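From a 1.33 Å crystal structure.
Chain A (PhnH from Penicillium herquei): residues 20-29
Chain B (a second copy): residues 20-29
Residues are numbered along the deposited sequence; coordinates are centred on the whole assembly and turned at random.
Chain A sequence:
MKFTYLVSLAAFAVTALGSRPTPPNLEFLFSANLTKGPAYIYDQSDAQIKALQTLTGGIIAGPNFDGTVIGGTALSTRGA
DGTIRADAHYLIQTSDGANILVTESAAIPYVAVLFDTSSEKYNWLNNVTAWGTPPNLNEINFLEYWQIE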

ATOM      1  N   ARG A  20      -7.910  28.478  21.184  1.00 45.72           N
ATOM      2  CA  ARG A  20      -8.185  27.022  21.250  1.00 42.89           C
ATOM      3  C   ARG A  20      -8.528  26.514  19.853  1.00 39.65           C
ATOM      4  O   ARG A  20      -9.423  27.051  19.195  1.00 39.94           O
ATOM      5  N   PRO A  21      -7.806  25.480  19.353  1.00 30.66           N
ATOM      6  CA  PRO A  21      -8.237  24.747  18.162  1.00 26.34           C
ATOM      7  C   PRO A  21      -9.732  24.424  18.173  1.00 23.37           C
ATOM      8  O   PRO A  21     -10.286  23.961  19.176  1.00 25.67           O
ATOM      9  N   THR A  22     -10.366  24.609  17.011  1.00 22.40           N
ATOM     10  CA  THR A  22     -11.769  24.293  16.801  1.00 22.96           C
ATOM     11  C   THR A  22     -11.890  22.861  16.281  1.00 22.25           C
ATOM     12  O   THR A  22     -11.296  22.557  15.259  1.00 22.40           O
ATOM     13  N   PRO A  23     -12.677  21.959  16.917  1.00 21.52           N
ATOM     14  CA  PRO A  23     -12.786  20.576  16.418  1.00 22.37           C
ATOM     15  C   PRO A  23     -13.634  20.497  15.154  1.00 19.48           C
ATOM     16  O   PRO A  23     -14.469  21.382  14.893  1.00 20.11           O
ATOM     17  N   PRO A  24     -13.458  19.460  14.297  1.00 19.07           N
ATOM     18  CA  PRO A  24     -14.296  19.329  13.115  1.00 17.02           C
ATOM     19  C   PRO A  24     -15.681  18.871  13.543  1.00 14.66           C
ATOM     20  O   PRO A  24     -15.886  18.486  14.700  1.00 17.56           O
ATOM     21  N   ASN A  25     -16.597  18.960  12.603  1.00 15.29           N
ATOM     22  CA  ASN A  25     -17.930  18.477  12.863  1.00 17.16           C
ATOM     23  C   ASN A  25     -18.008  17.005  12.474  1.00 14.41           C
ATOM     24  O   ASN A  25     -17.231  16.529  11.629  1.00 15.20           O
ATOM     25  N   LEU A  26     -18.965  16.334  13.089  1.00 14.95           N
ATOM     26  CA  LEU A  26     -19.217  14.924  12.866  1.00 15.97           C
ATOM     27  C   LEU A  26     -20.652  14.771  12.420  1.00 16.83           C
ATOM     28  O   LEU A  26     -21.551  15.303  13.086  1.00 19.35           O
ATOM     29  N   GLU A  27     -20.869  14.051  11.326  1.00 13.17           N
ATOM     30  CA  GLU A  27     -22.191  13.799  10.797  1.00 13.60           C
ATOM     31  C   GLU A  27     -22.330  12.305  10.508  1.00 12.59           C
ATOM     32  O   GLU A  27     -21.489  11.704   9.838  1.00 12.58           O
ATOM     33  N   PHE A  28     -23.432  11.680  10.958  1.00 11.64           N
ATOM     34  CA  PHE A  28     -23.569  10.243  10.777  1.00 10.51           C
ATOM     35  C   PHE A  28     -23.584   9.955   9.284  1.00 10.91           C
ATOM     36  O   PHE A  28     -24.332  10.577   8.526  1.00 12.37           O
ATOM     37  N   LEU A  29     -22.828   8.923   8.853  1.00  9.92           N
ATOM     38  CA  LEU A  29     -22.675   8.659   7.438  1.00 10.07           C
ATOM     39  C   LEU A  29     -23.309   7.338   7.046  1.00  8.83           C
ATOM     40  O   LEU A  29     -24.116   7.305   6.110  1.00 10.23           O
TER
ATOM     41  N   ARG B  20     -29.783   5.138  19.183  1.00 38.14           N
ATOM     42  CA  ARG B  20     -29.296   6.114  18.149  1.00 37.41           C
ATOM     43  C   ARG B  20     -27.773   6.147  18.152  1.00 31.10           C
ATOM     44  O   ARG B  20     -27.134   5.973  19.199  1.00 29.61           O
ATOM     45  N   PRO B  21     -27.159   6.337  16.956  1.00 24.24           N
ATOM     46  CA  PRO B  21     -25.715   6.501  16.862  1.00 21.38           C
ATOM     47  C   PRO B  21     -25.218   7.651  17.739  1.00 19.08           C
ATOM     48  O   PRO B  21     -25.626   8.796  17.588  1.00 22.38           O
ATOM     49  N   THR B  22     -24.263   7.316  18.595  1.00 20.91           N
ATOM     50  CA  THR B  22     -23.551   8.272  19.423  1.00 23.40           C
ATOM     51  C   THR B  22     -22.217   8.616  18.753  1.00 20.40           C
ATOM     52  O   THR B  22     -21.463   7.708  18.410  1.00 18.17           O
ATOM     53  N   PRO B  23     -21.848   9.896  18.581  1.00 18.30           N
ATOM     54  CA  PRO B  23     -20.564  10.212  17.942  1.00 19.66           C
ATOM     55  C   PRO B  23     -19.358   9.939  18.818  1.00 19.23           C
ATOM     56  O   PRO B  23     -19.478   9.910  20.050  1.00 17.69           O
ATOM     57  N   PRO B  24     -18.147   9.754  18.241  1.00 18.21           N
ATOM     58  CA  PRO B  24     -16.959   9.605  19.053  1.00 16.53           C
ATOM     59  C   PRO B  24     -16.621  10.949  19.686  1.00 15.18           C
ATOM     60  O   PRO B  24     -17.107  12.007  19.230  1.00 17.39           O
ATOM     61  N   ASN B  25     -15.742  10.884  20.665  1.00 15.45           N
ATOM     62  CA  ASN B  25     -15.190  12.085  21.252  1.00 18.47           C
ATOM     63  C   ASN B  25     -13.992  12.509  20.414  1.00 16.93           C
ATOM     64  O   ASN B  25     -13.309  11.695  19.788  1.00 16.00           O
ATOM     65  N   LEU B  26     -13.677  13.791  20.501  1.00 16.32           N
ATOM     66  CA  LEU B  26     -12.559  14.418  19.827  1.00 15.92           C
ATOM     67  C   LEU B  26     -11.688  15.075  20.885  1.00 16.28           C
ATOM     68  O   LEU B  26     -12.212  15.843  21.701  1.00 20.21           O
ATOM     69  N   GLU B  27     -10.393  14.814  20.868  1.00 14.13           N
ATOM     70  CA  GLU B  27      -9.468  15.429  21.804  1.00 15.10           C
ATOM     71  C   GLU B  27      -8.294  15.964  21.011  1.00 13.80           C
ATOM     72  O   GLU B  27      -7.725  15.274  20.151  1.00 13.46           O
ATOM     73  N   PHE B  28      -7.945  17.233  21.237  1.00 13.47           N
ATOM     74  CA  PHE B  28      -6.876  17.839  20.464  1.00 11.16           C
ATOM     75  C   PHE B  28      -5.603  17.033  20.688  1.00 11.96           C
ATOM     76  O   PHE B  28      -5.234  16.733  21.842  1.00 14.32           O
ATOM     77  N   LEU B  29      -4.844  16.761  19.624  1.00 11.38           N
ATOM     78  CA  LEU B  29      -3.709  15.872  19.708  1.00 10.83           C
ATOM     79  C   LEU B  29      -2.404  16.610  19.448  1.00 11.36           C
ATOM     80  O   LEU B  29      -1.474  16.545  20.241  1.00 12.72           O
TER

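The two copies pass each other nearly antiparallel, their end-to-end directions 164° apart, so that the prolines early in one stretch face the strand residues late in the other. No hydrogen bond crosses between them; the contact is apolar and buries 402 Å² in all.

Along chain B, Arg B20 comes first and lies out of reach, its charged side chain exposed. Pro B21 points toward chain A and sets its ring over one face of the Phe A28 ring. Its CG lies 4.0 Å from the centroid of the Phe A28 ring, 17° off the normal, which makes a CH-pi contact; Pro B21 CB also comes 3.9 Å from Phe A28 CD1. Proline suits this place because its compact ring offers slightly polarised C-H groups to the aromatic pi cloud. Thr B22, with chi1 m, is out of reach and exposed.

Pro B23 points in again, its CB 3.8 Å from Leu A26 CD1. At Pro B24 the CA-to-CB bond points sideways, and its CD stands 4.2 Å from that same Leu A26 CD1. Its backbone comes nearer: Pro B24 O is 3.5 Å from Leu A26 CD1, a packing contact. Asn B25, chi1 m, points away, keeping its polar amide out of the apolar contact.

Leu B26, where the strand begins, lies at the heart of the packing. Its m,t rotamer, shared by Leu A26, brings the two leucines together, with Leu B26 CD1 3.9 Å from Leu A26 CD1. The same Leu B26 CD1 lies 3.9 Å from Pro A23 CB and 3.5 Å from Pro A24 O, repeating in reverse the contacts of Leu A26. A branched, flexible aliphatic chain is well suited to filling the space between proline rings, and each leucine has 82 Å² covered, more than any other residue here.

Strand alternation then turns the CA-to-CB bond of Glu B27 away. Its chi1 is t and chi2 p, and although its end comes nearer, the nearest approach to the other stretch, Glu B27 OE2 to Arg A20 NH2, is 5.9 Å, so it has no polar partner in that stretch. Phe B28, with chi1 t and chi2 at 66°, points back in and presents a face to Pro A21. Pro A21 CG sits 3.7 Å from the centroid of the Phe B28 ring, 15° off its normal, and 3.6 Å from Phe B28 CD1: the closer of the two CH-pi contacts. Leu B29, t,p, is out of reach of the other stretch but buried within the assembly.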

ATOM      1  CB  ARG A  20      -9.329  26.714  22.224  1.00 49.43           C
ATOM      2  CG  ARG A  20      -9.203  25.367  22.925  1.00 56.95           C
ATOM      3  CD  ARG A  20     -10.176  25.137  24.088  1.00 58.30           C
ATOM      4  NE  ARG A  20     -10.555  23.727  24.206  1.00 63.02           N
ATOM      5  CZ  ARG A  20     -11.459  23.230  25.057  1.00 61.51           C
ATOM      6  NH1 ARG A  20     -12.094  24.027  25.903  1.00 54.25           N
ATOM      7  NH2 ARG A  20     -11.725  21.934  25.055  1.00 62.72           N
ATOM      8  CB  PRO A  21      -7.375  23.474  18.177  1.00 23.40           C
ATOM      9  CG  PRO A  21      -6.463  23.569  19.378  1.00 27.25           C
ATOM     10  CD  PRO A  21      -6.505  25.012  19.852  1.00 28.64           C
ATOM     11  CB  THR A  22     -12.347  25.230  15.736  1.00 26.27           C
ATOM     12  OG1 THR A  22     -12.229  26.540  16.292  1.00 31.75           O
ATOM     13  CG2 THR A  22     -13.806  24.979  15.422  1.00 26.97           C
ATOM     14  CB  PRO A  23     -13.446  19.837  17.582  1.00 23.25           C
ATOM     15  CG  PRO A  23     -14.249  20.883  18.275  1.00 24.39           C
ATOM     16  CD  PRO A  23     -13.440  22.164  18.159  1.00 22.96           C
ATOM     17  CB  PRO A  24     -13.640  18.183  12.324  1.00 18.35           C
ATOM     18  CG  PRO A  24     -13.084  17.359  13.453  1.00 16.89           C
ATOM     19  CD  PRO A  24     -12.476  18.368  14.427  1.00 20.17           C
ATOM     20  CB  ASN A  25     -18.936  19.280  12.043  1.00 22.20           C
ATOM     21  CG  ASN A  25     -18.964  20.743  12.454  1.00 30.75           C
ATOM     22  OD1 ASN A  25     -18.525  21.611  11.702  1.00 35.43           O
ATOM     23  ND2 ASN A  25     -19.442  21.013  13.657  1.00 32.74           N
ATOM     24  CB  LEU A  26     -19.030  14.173  14.189  1.00 17.51           C
ATOM     25  CG  LEU A  26     -17.692  14.384  14.895  1.00 22.36           C
ATOM     26  CD1 LEU A  26     -17.743  13.819  16.311  1.00 26.75           C
ATOM     27  CD2 LEU A  26     -16.555  13.745  14.122  1.00 26.05           C
ATOM     28  CB  GLU A  27     -22.346  14.613   9.507  1.00 18.31           C
ATOM     29  CG  GLU A  27     -23.747  14.574   8.935  1.00 27.76           C
ATOM     30  CD  GLU A  27     -24.770  15.211   9.873  1.00 35.48           C
ATOM     31  OE1 GLU A  27     -24.350  15.986  10.799  1.00 41.44           O
ATOM     32  OE2 GLU A  27     -25.980  14.902   9.723  1.00 44.17           O
ATOM     33  CB  PHE A  28     -24.851   9.748  11.468  1.00 11.62           C
ATOM     34  CG  PHE A  28     -25.067   8.278  11.252  1.00 11.32           C
ATOM     35  CD1 PHE A  28     -24.204   7.316  11.775  1.00 12.17           C
ATOM     36  CD2 PHE A  28     -26.110   7.842  10.444  1.00 12.46           C
ATOM     37  CE1 PHE A  28     -24.439   5.957  11.545  1.00 11.70           C
ATOM     38  CE2 PHE A  28     -26.316   6.493  10.216  1.00 13.31           C
ATOM     39  CZ  PHE A  28     -25.482   5.551  10.762  1.00 12.81           C
ATOM     40  CB  LEU A  29     -21.191   8.693   7.074  1.00  9.11           C
ATOM     41  CG  LEU A  29     -20.878   8.568   5.593  1.00 10.12           C
ATOM     42  CD1 LEU A  29     -21.440   9.722   4.750  1.00 10.14           C
ATOM     43  CD2 LEU A  29     -19.390   8.443   5.367  1.00 10.45           C
TER
ATOM     44  CB  ARG B  20     -29.881   7.513  18.377  1.00 39.31           C
ATOM     45  CG  ARG B  20     -31.402   7.525  18.280  1.00 51.21           C
ATOM     46  CD  ARG B  20     -32.150   8.845  18.287  1.00 52.92           C
ATOM     47  NE  ARG B  20     -31.897   9.571  19.526  1.00 58.22           N
ATOM     48  CZ  ARG B  20     -32.601   9.479  20.655  1.00 54.35           C
ATOM     49  NH1 ARG B  20     -33.661   8.690  20.748  1.00 52.78           N
ATOM     50  NH2 ARG B  20     -32.222  10.198  21.692  1.00 49.02           N
ATOM     51  CB  PRO B  21     -25.469   6.697  15.364  1.00 18.73           C
ATOM     52  CG  PRO B  21     -26.679   6.118  14.684  1.00 23.59           C
ATOM     53  CD  PRO B  21     -27.825   6.395  15.651  1.00 23.89           C
ATOM     54  CB  THR B  22     -23.233   7.624  20.778  1.00 27.16           C
ATOM     55  OG1 THR B  22     -24.488   7.307  21.384  1.00 33.01           O
ATOM     56  CG2 THR B  22     -22.391   8.500  21.685  1.00 27.30           C
ATOM     57  CB  PRO B  23     -20.690  11.685  17.543  1.00 23.13           C
ATOM     58  CG  PRO B  23     -21.698  12.226  18.538  1.00 22.56           C
ATOM     59  CD  PRO B  23     -22.677  11.092  18.812  1.00 20.85           C
ATOM     60  CB  PRO B  24     -15.856   9.198  18.072  1.00 18.22           C
ATOM     61  CG  PRO B  24     -16.347   9.817  16.803  1.00 16.95           C
ATOM     62  CD  PRO B  24     -17.850   9.643  16.799  1.00 19.91           C
ATOM     63  CB  ASN B  25     -14.784  11.882  22.712  1.00 24.51           C
ATOM     64  CG  ASN B  25     -15.982  11.730  23.636  1.00 33.67           C
ATOM     65  OD1 ASN B  25     -16.003  10.851  24.500  1.00 47.20           O
ATOM     66  ND2 ASN B  25     -16.999  12.563  23.462  1.00 35.10           N
ATOM     67  CB  LEU B  26     -13.069  15.505  18.866  1.00 18.67           C
ATOM     68  CG  LEU B  26     -14.155  15.029  17.903  1.00 22.00           C
ATOM     69  CD1 LEU B  26     -14.789  16.214  17.172  1.00 25.31           C
ATOM     70  CD2 LEU B  26     -13.606  13.987  16.942  1.00 24.60           C
ATOM     71  CB  GLU B  27      -9.004  14.378  22.814  1.00 19.50           C
ATOM     72  CG  GLU B  27      -8.199  14.997  23.941  1.00 29.74           C
ATOM     73  CD  GLU B  27      -8.978  16.059  24.699  1.00 39.57           C
ATOM     74  OE1 GLU B  27     -10.241  15.894  24.841  1.00 43.73           O
ATOM     75  OE2 GLU B  27      -8.338  17.076  25.118  1.00 48.61           O
ATOM     76  CB  PHE B  28      -6.656  19.317  20.863  1.00 13.26           C
ATOM     77  CG  PHE B  28      -5.495  19.944  20.125  1.00 12.81           C
ATOM     78  CD1 PHE B  28      -5.513  20.156  18.747  1.00 14.16           C
ATOM     79  CD2 PHE B  28      -4.351  20.320  20.796  1.00 13.90           C
ATOM     80  CE1 PHE B  28      -4.418  20.698  18.076  1.00 14.82           C
ATOM     81  CE2 PHE B  28      -3.270  20.876  20.136  1.00 14.76           C
ATOM     82  CZ  PHE B  28      -3.291  21.062  18.773  1.00 15.66           C
ATOM     83  CB  LEU B  29      -3.939  14.678  18.769  1.00 11.70           C
ATOM     84  CG  LEU B  29      -2.889  13.583  18.865  1.00 11.78           C
ATOM     85  CD1 LEU B  29      -2.856  12.897  20.236  1.00 13.25           C
ATOM     86  CD2 LEU B  29      -3.107  12.503  17.812  1.00 11.70           C
TER